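Local coordinates for hypothetical protein PSPTO5229 (Pseudomonas syringae pv. tomato str. DC3000, PDB 2EVE) that is of unknown function but belongs to the EVE family, related to the ASCH and PUA domains, and may by that kinship bind nucleic acid, at residues S16-L21 with L97-V102. Sequence-based numbering, arbitrary orientation.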
ATOM      1  N   SER A  16      -2.223  12.747   0.610  1.00 11.07           N
ATOM      2  CA  SER A  16      -2.231  14.078   1.217  1.00 11.72           C
ATOM      3  C   SER A  16      -2.290  13.948   2.737  1.00  9.75           C
ATOM      4  O   SER A  16      -1.670  14.732   3.459  1.00 11.52           O
ATOM      5  CB  SER A  16      -3.429  14.903   0.726  1.00 12.87           C
ATOM      6  OG  SER A  16      -3.254  15.307  -0.621  1.00 14.53           O
ATOM      7  N   ASP A  17      -3.044  12.963   3.220  1.00 10.91           N
ATOM      8  CA  ASP A  17      -3.147  12.739   4.659  1.00 10.21           C
ATOM      9  C   ASP A  17      -1.787  12.317   5.192  1.00 10.15           C
ATOM     10  O   ASP A  17      -1.378  12.747   6.269  1.00 10.27           O
ATOM     11  CB  ASP A  17      -4.169  11.645   4.989  1.00 11.39           C
ATOM     12  CG  ASP A  17      -5.598  12.054   4.671  1.00 14.16           C
ATOM     13  OD1 ASP A  17      -5.978  13.205   4.979  1.00 14.44           O
ATOM     14  OD2 ASP A  17      -6.345  11.212   4.134  1.00 13.49           O
ATOM     15  N   LEU A  18      -1.087  11.467   4.442  1.00  9.46           N
ATOM     16  CA  LEU A  18       0.230  10.998   4.870  1.00  8.91           C
ATOM     17  C   LEU A  18       1.216  12.159   4.887  1.00 10.47           C
ATOM     18  O   LEU A  18       2.052  12.257   5.780  1.00  9.53           O
ATOM     19  CB  LEU A  18       0.744   9.888   3.942  1.00  9.79           C
ATOM     20  CG  LEU A  18       2.148   9.341   4.257  1.00  8.38           C
ATOM     21  CD1 LEU A  18       2.188   8.799   5.683  1.00  9.48           C
ATOM     22  CD2 LEU A  18       2.513   8.240   3.262  1.00  9.59           C
ATOM     23  N   GLN A  19       1.116  13.038   3.896  1.00  9.84           N
ATOM     24  CA  GLN A  19       1.995  14.195   3.830  1.00  8.94           C
ATOM     25  C   GLN A  19       1.775  15.053   5.075  1.00 10.20           C
ATOM     26  O   GLN A  19       2.730  15.555   5.674  1.00 10.10           O
ATOM     27  CB  GLN A  19       1.696  15.007   2.570  1.00 11.52           C
ATOM     28  CG  GLN A  19       2.534  16.262   2.410  1.00 14.92           C
ATOM     29  CD  GLN A  19       2.200  16.999   1.129  1.00 20.10           C
ATOM     30  OE1 GLN A  19       1.028  17.208   0.811  1.00 23.89           O
ATOM     31  NE2 GLN A  19       3.226  17.409   0.393  1.00 22.89           N
ATOM     32  N   ARG A  20       0.515  15.205   5.465  1.00  9.01           N
ATOM     33  CA  ARG A  20       0.160  15.998   6.640  1.00  8.41           C
ATOM     34  C   ARG A  20       0.646  15.365   7.939  1.00  8.95           C
ATOM     35  O   ARG A  20       1.284  16.026   8.765  1.00  9.73           O
ATOM     36  CB  ARG A  20      -1.362  16.194   6.705  1.00  8.56           C
ATOM     37  CG  ARG A  20      -1.873  16.750   8.039  1.00  9.61           C
ATOM     38  CD  ARG A  20      -3.361  17.081   7.982  1.00 10.30           C
ATOM     39  NE  ARG A  20      -4.184  15.944   7.567  1.00 11.12           N
ATOM     40  CZ  ARG A  20      -4.550  14.939   8.359  1.00 11.45           C
ATOM     41  NH1 ARG A  20      -4.172  14.911   9.633  1.00  9.08           N
ATOM     42  NH2 ARG A  20      -5.300  13.960   7.875  1.00 12.25           N
ATOM     43  N   LEU A  21       0.341  14.081   8.113  1.00  8.17           N
ATOM     44  CA  LEU A  21       0.709  13.347   9.316  1.00  8.58           C
ATOM     45  C   LEU A  21       2.198  13.091   9.495  1.00  8.48           C
ATOM     46  O   LEU A  21       2.680  12.992  10.624  1.00  9.92           O
ATOM     47  CB  LEU A  21      -0.037  12.012   9.354  1.00  9.71           C
ATOM     48  CG  LEU A  21      -1.556  12.103   9.510  1.00  8.33           C
ATOM     49  CD1 LEU A  21      -2.155  10.712   9.385  1.00 12.21           C
ATOM     50  CD2 LEU A  21      -1.905  12.708  10.867  1.00 10.60           C
ATOM     51  N   LEU A  97       1.672  -1.800  10.208  1.00 10.22           N
ATOM     52  CA  LEU A  97       3.021  -1.273  10.304  1.00 10.96           C
ATOM     53  C   LEU A  97       2.948   0.234  10.195  1.00 12.43           C
ATOM     54  O   LEU A  97       1.909   0.780   9.838  1.00 12.55           O
ATOM     55  CB  LEU A  97       3.928  -1.878   9.222  1.00 16.78           C
ATOM     56  CG  LEU A  97       3.500  -1.918   7.752  1.00 17.52           C
ATOM     57  CD1 LEU A  97       3.427  -0.516   7.178  1.00 23.01           C
ATOM     58  CD2 LEU A  97       4.514  -2.758   6.986  1.00 20.52           C
ATOM     59  N   ASP A  98       4.034   0.913  10.541  1.00  9.97           N
ATOM     60  CA  ASP A  98       4.038   2.362  10.460  1.00 10.04           C
ATOM     61  C   ASP A  98       4.772   2.812   9.212  1.00 10.08           C
ATOM     62  O   ASP A  98       5.821   2.265   8.864  1.00 10.22           O
ATOM     63  CB  ASP A  98       4.705   2.981  11.691  1.00 11.39           C
ATOM     64  CG  ASP A  98       3.993   2.632  12.984  1.00 14.06           C
ATOM     65  OD1 ASP A  98       2.757   2.448  12.967  1.00 17.70           O
ATOM     66  OD2 ASP A  98       4.677   2.557  14.025  1.00 18.02           O
ATOM     67  N   ILE A  99       4.211   3.813   8.541  1.00  9.84           N
ATOM     68  CA  ILE A  99       4.801   4.349   7.324  1.00 10.17           C
ATOM     69  C   ILE A  99       5.065   5.845   7.446  1.00 10.46           C
ATOM     70  O   ILE A  99       4.513   6.520   8.314  1.00 10.72           O
ATOM     71  CB  ILE A  99       3.881   4.138   6.110  1.00 10.99           C
ATOM     72  CG1 ILE A  99       2.564   4.892   6.315  1.00 16.86           C
ATOM     73  CG2 ILE A  99       3.619   2.649   5.909  1.00 12.43           C
ATOM     74  CD1 ILE A  99       1.864   5.253   5.031  1.00 19.69           C
ATOM     75  N   GLY A 100       5.916   6.352   6.561  1.00  9.65           N
ATOM     76  CA  GLY A 100       6.239   7.765   6.568  1.00  9.70           C
ATOM     77  C   GLY A 100       6.129   8.375   5.183  1.00 10.31           C
ATOM     78  O   GLY A 100       6.210   7.671   4.174  1.00 10.53           O
ATOM     79  N   PHE A 101       5.946   9.690   5.129  1.00  9.23           N
ATOM     80  CA  PHE A 101       5.816  10.380   3.852  1.00  9.89           C
ATOM     81  C   PHE A 101       7.144  10.540   3.126  1.00  9.79           C
ATOM     82  O   PHE A 101       8.179  10.799   3.742  1.00 10.87           O
ATOM     83  CB  PHE A 101       5.189  11.765   4.059  1.00 10.62           C
ATOM     84  CG  PHE A 101       5.043  12.564   2.792  1.00 12.13           C
ATOM     85  CD1 PHE A 101       5.931  13.592   2.491  1.00 10.53           C
ATOM     86  CD2 PHE A 101       4.015  12.285   1.899  1.00 11.35           C
ATOM     87  CE1 PHE A 101       5.798  14.336   1.314  1.00 12.20           C
ATOM     88  CE2 PHE A 101       3.868  13.018   0.721  1.00 12.87           C
ATOM     89  CZ  PHE A 101       4.762  14.047   0.428  1.00 11.15           C
ATOM     90  N   VAL A 102       7.111  10.355   1.811  1.00 11.28           N
ATOM     91  CA  VAL A 102       8.301  10.529   0.993  1.00 11.69           C
ATOM     92  C   VAL A 102       8.024  11.554  -0.104  1.00 12.41           C
ATOM     93  O   VAL A 102       8.742  12.543  -0.222  1.00 12.39           O
ATOM     94  CB  VAL A 102       8.776   9.194   0.358  1.00 10.59           C
ATOM     95  CG1 VAL A 102       9.929   9.461  -0.607  1.00 13.37           C
ATOM     96  CG2 VAL A 102       9.237   8.233   1.446  1.00 12.65           C
TER
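Leu18, Gln19 and Phe101 join a short helix to the mixed beta-sheet of the EVE domain, a worked example of a helix docked crosswise on a strand. The axes of 16-21 and 97-102 run at 94° to each other and come within 7.1 Å. Leu18 points its side chain at the strand. Its CG, anti to the backbone N (chi1 178°), packs on Phe101 CB at 3.9 Å, and Leu18 O lies 3.6 Å from the same Phe101 CB. Both methyls beyond CG touch Ile99 CD1, Leu18 CD2 at 3.5 Å and Leu18 CD1 at 3.6 Å. The CB of Ile99 does not point at the helix; CG1, between the backbone N and the carbonyl carbon (chi1 62°), carries CD1 to Leu18. Phe13, from the loop before the helix, touches both Leu18 and Ile99, while Phe49 and Phe47, from strand 46-51 two places away in the sheet, touch Leu18 and Ile99 respectively.

At the outer margin the packing turns aromatic. Gln19 CB sits over one face of the Phe101 ring, 3.8 Å from its centroid, in a CH-pi contact, and Gln19 CA approaches Phe101 CD2 at 3.4 Å over a face. The glutamine chain continues extended alongside the ring, bringing NE2 within 3.7 Å of Phe101 CZ. A buried aliphatic centre flanked by an aromatic ring whose face is covered by the CA and CB of a glutamine is thus how this alpha-beta fold, related to the PUA and ASCH domains, seats helix 15-21 across strand 95-110.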